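Beta-glucosidase (Chaetomella raphigera, PDB 6JXG) probably hydrolyses terminal, non-reducing beta-D-glucosyl residues with release of beta-D-glucose, as a secreted family 3 glycoside hydrolase of cellulose degradation. Local coordinates at residues A[74-79]-A[123-128]; A[111-116]-A[181-186]. All blocks are in the same frame, centred on the assembly; numbering follows the deposited sequence.

Contact 1: A[74-79]-A[123-128]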
# COMPACT_ATOMS: atom_id res chain seq x y z
N THR A 74 -6.75 -4.33 2.06
CA THR A 74 -5.37 -4.23 1.51
C THR A 74 -4.93 -2.80 1.39
O THR A 74 -5.75 -1.86 1.30
CB THR A 74 -5.29 -4.89 0.14
OG1 THR A 74 -6.17 -4.23 -0.74
CG2 THR A 74 -5.68 -6.38 0.24
N GLY A 75 -3.62 -2.61 1.34
CA GLY A 75 -3.05 -1.31 1.06
C GLY A 75 -3.66 -0.65 -0.15
O GLY A 75 -3.97 0.52 -0.14
N ILE A 76 -3.81 -1.40 -1.23
CA ILE A 76 -4.17 -0.78 -2.50
C ILE A 76 -5.62 -0.38 -2.46
O ILE A 76 -5.97 0.66 -3.10
CB ILE A 76 -3.82 -1.69 -3.73
CG1 ILE A 76 -3.85 -0.91 -5.05
CG2 ILE A 76 -4.75 -2.91 -3.81
CD1 ILE A 76 -2.86 0.23 -5.14
N GLN A 77 -6.45 -1.17 -1.78
CA GLN A 77 -7.88 -0.79 -1.50
C GLN A 77 -7.96 0.46 -0.68
O GLN A 77 -8.81 1.34 -0.95
CB GLN A 77 -8.67 -1.91 -0.80
CG GLN A 77 -10.19 -1.58 -0.58
CD GLN A 77 -10.87 -1.79 -1.90
OE1 GLN A 77 -10.23 -2.35 -2.76
NE2 GLN A 77 -12.17 -1.47 -2.03
N THR A 78 -7.08 0.56 0.31
CA THR A 78 -6.98 1.75 1.18
C THR A 78 -6.60 3.00 0.35
O THR A 78 -7.21 4.07 0.49
CB THR A 78 -6.00 1.42 2.32
OG1 THR A 78 -6.53 0.33 3.05
CG2 THR A 78 -5.78 2.58 3.21
N ALA A 79 -5.61 2.85 -0.53
CA ALA A 79 -5.22 3.97 -1.44
C ALA A 79 -6.34 4.35 -2.33
O ALA A 79 -6.54 5.56 -2.56
CB ALA A 79 -3.99 3.68 -2.25
N ASN A 123 1.91 -5.99 -5.21
CA ASN A 123 1.56 -4.56 -5.37
C ASN A 123 0.33 -4.13 -4.58
O ASN A 123 0.27 -3.06 -4.06
CB ASN A 123 1.40 -4.19 -6.86
CG ASN A 123 2.65 -4.36 -7.65
OD1 ASN A 123 3.72 -4.48 -7.11
ND2 ASN A 123 2.53 -4.29 -8.98
N TRP A 124 -0.60 -5.03 -4.46
CA TRP A 124 -1.77 -4.91 -3.55
C TRP A 124 -1.50 -4.59 -2.09
O TRP A 124 -2.34 -3.93 -1.41
CB TRP A 124 -2.68 -6.15 -3.65
CG TRP A 124 -2.03 -7.40 -3.28
CD1 TRP A 124 -1.29 -8.20 -4.08
CD2 TRP A 124 -1.93 -7.93 -1.95
NE1 TRP A 124 -0.81 -9.29 -3.34
CE2 TRP A 124 -1.19 -9.12 -2.02
CE3 TRP A 124 -2.45 -7.54 -0.71
CZ2 TRP A 124 -0.94 -9.95 -0.88
CZ3 TRP A 124 -2.18 -8.35 0.46
CH2 TRP A 124 -1.45 -9.54 0.35
N GLU A 125 -0.31 -4.96 -1.60
CA GLU A 125 0.06 -4.61 -0.25
C GLU A 125 0.41 -3.13 -0.08
O GLU A 125 0.35 -2.57 1.05
CB GLU A 125 1.31 -5.39 0.19
CG GLU A 125 1.25 -6.91 0.17
CD GLU A 125 2.23 -7.57 1.11
OE1 GLU A 125 2.25 -7.25 2.34
OE2 GLU A 125 2.98 -8.47 0.65
N GLY A 126 0.78 -2.51 -1.20
CA GLY A 126 1.27 -1.16 -1.25
C GLY A 126 0.20 -0.09 -1.53
O GLY A 126 -0.97 -0.32 -1.35
N PHE A 127 0.69 1.09 -1.94
CA PHE A 127 -0.08 2.32 -1.97
C PHE A 127 0.02 3.05 -3.31
O PHE A 127 -0.02 4.29 -3.39
CB PHE A 127 0.39 3.27 -0.84
CG PHE A 127 -0.03 2.84 0.54
CD1 PHE A 127 -1.35 2.36 0.81
CD2 PHE A 127 0.84 3.06 1.60
CE1 PHE A 127 -1.73 2.07 2.11
CE2 PHE A 127 0.44 2.75 2.91
CZ PHE A 127 -0.80 2.27 3.16
N SER A 128 0.19 2.27 -4.36
CA SER A 128 0.14 2.74 -5.80
C SER A 128 1.47 3.12 -6.41
O SER A 128 2.39 3.53 -5.74
CB SER A 128 -0.87 3.85 -6.02
OG SER A 128 -0.30 5.12 -5.91
O HOH W 1 -1.63 -4.08 2.68
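Asn123 opens a short 3-10 turn, its carbonyl O accepting from Gly126 N at 3.0 Å, while its ND2 bonds to Ile117 O. Trp124 gives the one direct hydrogen bond of the contact: Ile76 N donates to Trp124 O (2.9 Å, N-H...O angle 145°). Its side chain packs too, with Trp124 CB 3.8 Å from Ile76 CG2 and Trp124 CE3 3.6 Å from Thr74 CG2. Glu125 works through its backbone: one water accepts from Gly75 N (2.8 Å) and donates to Glu125 O (3.0 Å). With the N-cap bond from Gln77 N to Thr74 OG1 (3.2 Å), these partners satisfy all three first-turn amides. Gly126 O lies just 3.0 Å from Gly75 C, and a CB on Gly75 would clash with it and with Glu125 O, so this approach depends on glycine. The Phe127 ring presents its edge to Gly75 O, 3.3 Å from CD1; Phe127 CD1 also lies 4.3 Å from Ala79 CB. Ser128 N sits 3.8 Å from Ile76 CD1. A capped helix start thus meets the loop between strand 105-106 and helix 131-147 in the TIM-barrel-type N-terminal domain; helix 131-147 packs on Phe127, helices 84-100 and 323-332 on Thr78, and Thr74 OG1 also bonds to Val506 O.

Contact 2: A[111-116]-A[181-186]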
# COMPACT_ATOMS: atom_id res chain seq x y z
N ALA A 111 5.92 0.75 1.23
CA ALA A 111 6.33 1.75 0.22
C ALA A 111 7.05 1.20 -1.00
O ALA A 111 7.26 1.95 -1.97
CB ALA A 111 7.25 2.78 0.82
N GLY A 112 7.50 -0.05 -0.93
CA GLY A 112 8.31 -0.73 -1.99
C GLY A 112 7.91 -2.21 -1.92
O GLY A 112 8.12 -2.90 -0.92
N PRO A 113 7.34 -2.74 -2.99
CA PRO A 113 7.13 -2.16 -4.31
C PRO A 113 6.06 -1.02 -4.33
O PRO A 113 5.05 -1.05 -3.55
CB PRO A 113 6.62 -3.32 -5.09
CG PRO A 113 5.84 -4.16 -4.08
CD PRO A 113 6.73 -4.09 -2.88
N ILE A 114 6.25 -0.07 -5.23
CA ILE A 114 5.18 0.88 -5.55
C ILE A 114 4.22 0.24 -6.55
O ILE A 114 3.03 0.59 -6.60
CB ILE A 114 5.69 2.25 -6.07
CG1 ILE A 114 6.31 2.15 -7.47
CG2 ILE A 114 6.66 2.94 -5.10
CD1 ILE A 114 6.72 3.55 -8.04
N GLY A 115 4.71 -0.72 -7.36
CA GLY A 115 3.92 -1.39 -8.36
C GLY A 115 4.10 -0.88 -9.80
O GLY A 115 3.16 -0.86 -10.53
N LYS A 116 5.34 -0.51 -10.16
CA LYS A 116 5.72 -0.08 -11.51
C LYS A 116 5.41 -1.14 -12.57
O LYS A 116 5.16 -0.78 -13.76
CB LYS A 116 7.22 0.29 -11.57
CG LYS A 116 7.97 -0.40 -12.72
CD LYS A 116 9.34 -0.66 -12.33
CE LYS A 116 10.04 -1.87 -12.79
NZ LYS A 116 10.71 -1.81 -14.09
N LEU A 181 10.73 8.95 -7.74
CA LEU A 181 9.73 7.93 -7.87
C LEU A 181 9.84 6.95 -6.68
O LEU A 181 9.05 7.06 -5.75
CB LEU A 181 9.87 7.28 -9.23
CG LEU A 181 8.80 6.38 -9.63
CD1 LEU A 181 7.47 7.17 -9.49
CD2 LEU A 181 9.06 5.90 -11.04
N TYR A 182 10.85 6.08 -6.66
CA TYR A 182 10.89 4.98 -5.69
C TYR A 182 11.23 5.41 -4.25
O TYR A 182 10.66 4.92 -3.30
CB TYR A 182 11.86 3.84 -6.20
CG TYR A 182 11.39 3.32 -7.54
CD1 TYR A 182 10.28 2.51 -7.61
CD2 TYR A 182 11.91 3.86 -8.74
CE1 TYR A 182 9.79 2.07 -8.85
CE2 TYR A 182 11.39 3.47 -9.96
CZ TYR A 182 10.33 2.57 -10.03
OH TYR A 182 9.73 2.16 -11.26
N LEU A 183 12.14 6.32 -4.09
CA LEU A 183 12.47 6.89 -2.75
C LEU A 183 11.39 7.75 -2.10
O LEU A 183 11.26 7.81 -0.86
CB LEU A 183 13.80 7.66 -2.84
CG LEU A 183 14.40 8.04 -1.48
CD1 LEU A 183 14.79 6.78 -0.73
CD2 LEU A 183 15.59 8.99 -1.70
N TRP A 184 10.60 8.41 -2.95
CA TRP A 184 9.72 9.45 -2.51
C TRP A 184 8.77 9.00 -1.33
O TRP A 184 8.69 9.64 -0.28
CB TRP A 184 9.00 9.98 -3.69
CG TRP A 184 8.00 11.05 -3.41
CD1 TRP A 184 6.84 10.96 -2.69
CD2 TRP A 184 8.07 12.42 -3.89
NE1 TRP A 184 6.19 12.18 -2.69
CE2 TRP A 184 6.94 13.10 -3.39
CE3 TRP A 184 8.96 13.10 -4.72
CZ2 TRP A 184 6.68 14.43 -3.69
CZ3 TRP A 184 8.73 14.46 -5.00
CH2 TRP A 184 7.58 15.10 -4.52
N PRO A 185 8.14 7.82 -1.44
CA PRO A 185 7.33 7.41 -0.29
C PRO A 185 8.13 7.05 0.93
O PRO A 185 7.61 7.20 2.04
CB PRO A 185 6.58 6.19 -0.76
CG PRO A 185 7.03 5.95 -2.15
CD PRO A 185 7.94 7.00 -2.64
N PHE A 186 9.36 6.56 0.76
CA PHE A 186 10.19 6.34 1.93
C PHE A 186 10.59 7.65 2.59
O PHE A 186 10.61 7.76 3.84
CB PHE A 186 11.43 5.51 1.61
CG PHE A 186 11.14 4.06 1.43
CD1 PHE A 186 11.02 3.22 2.54
CD2 PHE A 186 10.96 3.53 0.16
CE1 PHE A 186 10.79 1.88 2.41
CE2 PHE A 186 10.73 2.17 0.01
CZ PHE A 186 10.68 1.32 1.16
O HOH W 2 9.68 2.22 -3.37
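Apolar contacts dominate here. Ala111 and Ile114, both with CA-to-CB bonds directed at the helical segment, supply most of the loop's buried surface. Ile114 CD1 lies 3.5 Å from Tyr182 CE1 and 3.9 Å from Leu181 CG, and its CG2 is 4.2 Å from Pro185 CG; Ala111 CB meets Pro185 CB at 3.8 Å. A CH-pi contact adds to these: Ala111 CB sits over the Phe186 ring, 3.7 Å from its centroid and 13° off the normal, while Phe157 meets that same ring edge-to-face. The polar bridge between the segments is a water, which donates to Ala111 O (2.8 Å) and to Tyr182 O (2.9 Å); no direct hydrogen bond crosses. Lys116 CD comes within 3.0 Å of Tyr182 OH, a very short carbon-to-oxygen contact, while the ammonium NZ forms salt bridges with Asp549 and Glu553. The loop includes a cis peptide before Pro113, and Glu161 receives the amides of Ile114, Gly115 and Lys116. Apolar burial, with a CH-pi contact and one bridging water, thus joins this loop after strand 105-106 to helices 175-182 and 184-191 within the family 3 N-terminal domain, whereas its directional polar bonds go mainly to residues outside the helical segment, such as His156 and Glu161.

How the contacts relate
The centres of contacts 1 and 2 lie about 12 Å apart, and along the chain their segments alternate: 74-79, 111-116, 123-128, 181-186. Segments 111-116 and 123-128 belong to one long connection between strand 105-106 and helix 131-147, within the TIM-barrel-type N-terminal domain. That connection touches itself, with Asn123 ND2 3.3 Å from Gly115 CA and Ser128 O 3.5 Å from Ile114 CB. Helix 131-147 serves both contacts, its Met138 meeting Phe127 as well as Ala111. The earlier part of the connection is therefore packed against helices 175-182 and 184-191, its later part against helix 75-79, so a long irregular excursion is tied into the buried interior at two places.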